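Local atomic coordinates of cellulose binding protein (Clavibacter michiganensis, PDB entry 4JJO), a protein that probably loosens plant cell walls as the expansin part of a longer, cellulose-binding protein that is predicted to be a cellulase. Residues T2-T8 and I94-V100. Sequence-based numbering, arbitrary orientation.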
loop_
_atom_site.group_PDB
_atom_site.type_symbol
_atom_site.label_atom_id
_atom_site.label_comp_id
_atom_site.label_asym_id
_atom_site.label_seq_id
_atom_site.Cartn_x
_atom_site.Cartn_y
_atom_site.Cartn_z
ATOM N N THR A 2 -13.084 -15.608 0.917
ATOM C CA THR A 2 -14.041 -14.626 0.426
ATOM C C THR A 2 -14.813 -13.968 1.557
ATOM O O THR A 2 -15.393 -14.645 2.407
ATOM C CB THR A 2 -15.052 -15.262 -0.543
ATOM O OG1 THR A 2 -14.354 -15.852 -1.646
ATOM C CG2 THR A 2 -16.022 -14.215 -1.061
ATOM N N THR A 3 -14.825 -12.639 1.550
ATOM C CA THR A 3 -15.584 -11.869 2.519
ATOM C C THR A 3 -16.869 -11.380 1.876
ATOM O O THR A 3 -16.855 -10.837 0.772
ATOM C CB THR A 3 -14.798 -10.648 3.015
ATOM O OG1 THR A 3 -13.647 -11.081 3.750
ATOM C CG2 THR A 3 -15.669 -9.784 3.911
ATOM N N HIS A 4 -17.982 -11.582 2.570
ATOM C CA HIS A 4 -19.268 -11.088 2.106
ATOM C C HIS A 4 -19.707 -9.908 2.955
ATOM O O HIS A 4 -19.665 -9.960 4.185
ATOM C CB HIS A 4 -20.318 -12.194 2.153
ATOM C CG HIS A 4 -20.055 -13.311 1.193
ATOM N ND1 HIS A 4 -20.547 -13.316 -0.092
ATOM C CD2 HIS A 4 -19.346 -14.457 1.331
ATOM C CE1 HIS A 4 -20.154 -14.418 -0.710
ATOM N NE2 HIS A 4 -19.424 -15.126 0.134
ATOM N N GLY A 5 -20.119 -8.840 2.286
ATOM C CA GLY A 5 -20.505 -7.625 2.972
ATOM C C GLY A 5 -21.132 -6.614 2.039
ATOM O O GLY A 5 -21.956 -6.958 1.192
ATOM N N ARG A 6 -20.723 -5.359 2.186
ATOM C CA ARG A 6 -21.368 -4.259 1.483
ATOM C C ARG A 6 -20.370 -3.164 1.151
ATOM O O ARG A 6 -19.285 -3.105 1.728
ATOM C CB ARG A 6 -22.480 -3.687 2.358
ATOM C CG ARG A 6 -21.996 -3.226 3.728
ATOM C CD ARG A 6 -23.144 -3.062 4.713
ATOM N NE ARG A 6 -22.707 -2.450 5.963
ATOM C CZ ARG A 6 -22.436 -3.117 7.081
ATOM N NH1 ARG A 6 -22.557 -4.437 7.137
ATOM N NH2 ARG A 6 -22.044 -2.453 8.159
ATOM N N ALA A 7 -20.739 -2.297 0.214
ATOM C CA ALA A 7 -19.906 -1.150 -0.119
ATOM C C ALA A 7 -20.722 0.130 -0.189
ATOM O O ALA A 7 -21.844 0.140 -0.692
ATOM C CB ALA A 7 -19.187 -1.378 -1.438
ATOM N N THR A 8 -20.146 1.200 0.349
ATOM C CA THR A 8 -20.621 2.553 0.107
ATOM C C THR A 8 -19.521 3.230 -0.701
ATOM O O THR A 8 -18.558 2.573 -1.097
ATOM C CB THR A 8 -20.878 3.316 1.421
ATOM O OG1 THR A 8 -19.754 3.162 2.296
ATOM C CG2 THR A 8 -22.132 2.787 2.115
ATOM N N ILE A 94 -25.794 2.118 -1.334
ATOM C CA ILE A 94 -25.098 0.966 -0.787
ATOM C C ILE A 94 -25.417 -0.268 -1.617
ATOM O O ILE A 94 -26.546 -0.440 -2.075
ATOM C CB ILE A 94 -25.504 0.727 0.676
ATOM C CG1 ILE A 94 -24.706 -0.429 1.270
ATOM C CG2 ILE A 94 -26.984 0.435 0.772
ATOM C CD1 ILE A 94 -24.855 -0.556 2.753
ATOM N N ILE A 95 -24.414 -1.117 -1.820
ATOM C CA ILE A 95 -24.585 -2.335 -2.605
ATOM C C ILE A 95 -23.974 -3.528 -1.893
ATOM O O ILE A 95 -22.980 -3.391 -1.185
ATOM C CB ILE A 95 -23.923 -2.216 -3.991
ATOM C CG1 ILE A 95 -22.471 -1.756 -3.845
ATOM C CG2 ILE A 95 -24.709 -1.258 -4.863
ATOM C CD1 ILE A 95 -21.671 -1.819 -5.125
ATOM N N PRO A 96 -24.572 -4.712 -2.081
ATOM C CA PRO A 96 -23.966 -5.928 -1.538
ATOM C C PRO A 96 -22.785 -6.355 -2.393
ATOM O O PRO A 96 -22.835 -6.234 -3.620
ATOM C CB PRO A 96 -25.100 -6.952 -1.620
ATOM C CG PRO A 96 -25.949 -6.490 -2.735
ATOM C CD PRO A 96 -25.810 -4.993 -2.828
ATOM N N ILE A 97 -21.732 -6.841 -1.751
ATOM C CA ILE A 97 -20.524 -7.239 -2.455
ATOM C C ILE A 97 -19.926 -8.487 -1.826
ATOM O O ILE A 97 -20.285 -8.875 -0.711
ATOM C CB ILE A 97 -19.448 -6.134 -2.404
ATOM C CG1 ILE A 97 -19.070 -5.834 -0.954
ATOM C CG2 ILE A 97 -19.938 -4.866 -3.086
ATOM C CD1 ILE A 97 -17.774 -5.080 -0.801
ATOM N N SER A 98 -19.024 -9.125 -2.563
ATOM C CA SER A 98 -18.125 -10.115 -1.998
ATOM C C SER A 98 -16.725 -9.749 -2.474
ATOM O O SER A 98 -16.568 -9.180 -3.554
ATOM C CB SER A 98 -18.498 -11.523 -2.456
ATOM O OG SER A 98 -18.146 -11.720 -3.813
ATOM N N TYR A 99 -15.705 -10.046 -1.679
ATOM C CA TYR A 99 -14.350 -9.715 -2.105
ATOM C C TYR A 99 -13.263 -10.624 -1.554
ATOM O O TYR A 99 -13.430 -11.294 -0.535
ATOM C CB TYR A 99 -14.009 -8.251 -1.794
ATOM C CG TYR A 99 -14.075 -7.858 -0.335
ATOM C CD1 TYR A 99 -12.934 -7.852 0.452
ATOM C CD2 TYR A 99 -15.274 -7.464 0.249
ATOM C CE1 TYR A 99 -12.981 -7.478 1.781
ATOM C CE2 TYR A 99 -15.332 -7.087 1.581
ATOM C CZ TYR A 99 -14.181 -7.096 2.341
ATOM O OH TYR A 99 -14.231 -6.725 3.665
ATOM N N VAL A 100 -12.148 -10.633 -2.271
ATOM C CA VAL A 100 -10.958 -11.368 -1.875
ATOM C C VAL A 100 -9.754 -10.457 -2.020
ATOM O O VAL A 100 -9.764 -9.525 -2.825
ATOM C CB VAL A 100 -10.722 -12.600 -2.771
ATOM C CG1 VAL A 100 -11.786 -13.653 -2.533
ATOM C CG2 VAL A 100 -10.677 -12.189 -4.237
HETATM O O HOH W 1 -11.740 -11.367 1.832
HETATM O O HOH W 2 -22.330 -11.037 -1.223
#
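Thr3 sets its CB over one face of the ring of Tyr99, its directly paired neighbour on the adjacent strand, the two side chains running side by side, and the pair illustrates how an aromatic side chain can lean over an antiparallel ladder. Thr3 CB sits 3.8 Å from the centroid of the Tyr99 ring in a CH-pi contact, while Thr3 CG2 reaches onward to Tyr99 OH at 3.4 Å. Tyr99 attains this posture because CG stands between its backbone N and carbonyl carbon (chi1 60°), which swings the ring across the neighbouring strand; its OH is hydrogen-bonded to Glu41 OE1. On the other branch of Thr3, OG1 donates to a water that in turn donates to Tyr99 O, the same carbonyl that accepts the backbone bond from Thr3 N, with N and O 2.8 Å apart.

Further along, Ile97 takes a similar torsion and lays CD1 over the backbone of Arg6, 3.5 Å from Arg6 O, while its CG2 packs on Ala7 CB. Gly5, paired with Ile97, contributes main chain only: Ile97 N approaches Gly5 O from above the carbonyl plane, although the N-H itself points almost straight at it.

His4, Arg6, Pro96 and Ser98 occupy the opposite face. There Ser98 CB meets the His4 ring obliquely, 3.6 Å from ND1, and a second water in the ring plane links ND1 to Ile97 O. The extended Arg6 chain rests its CD on Ile94 CD1 at 3.6 Å.

Six backbone bonds unite the pairs Thr3-Tyr99, Gly5-Ile97 and Ala7-Ile95. This antiparallel pairing joins the first and last strands of the six-stranded double-psi beta-barrel of the expansin N-terminal domain.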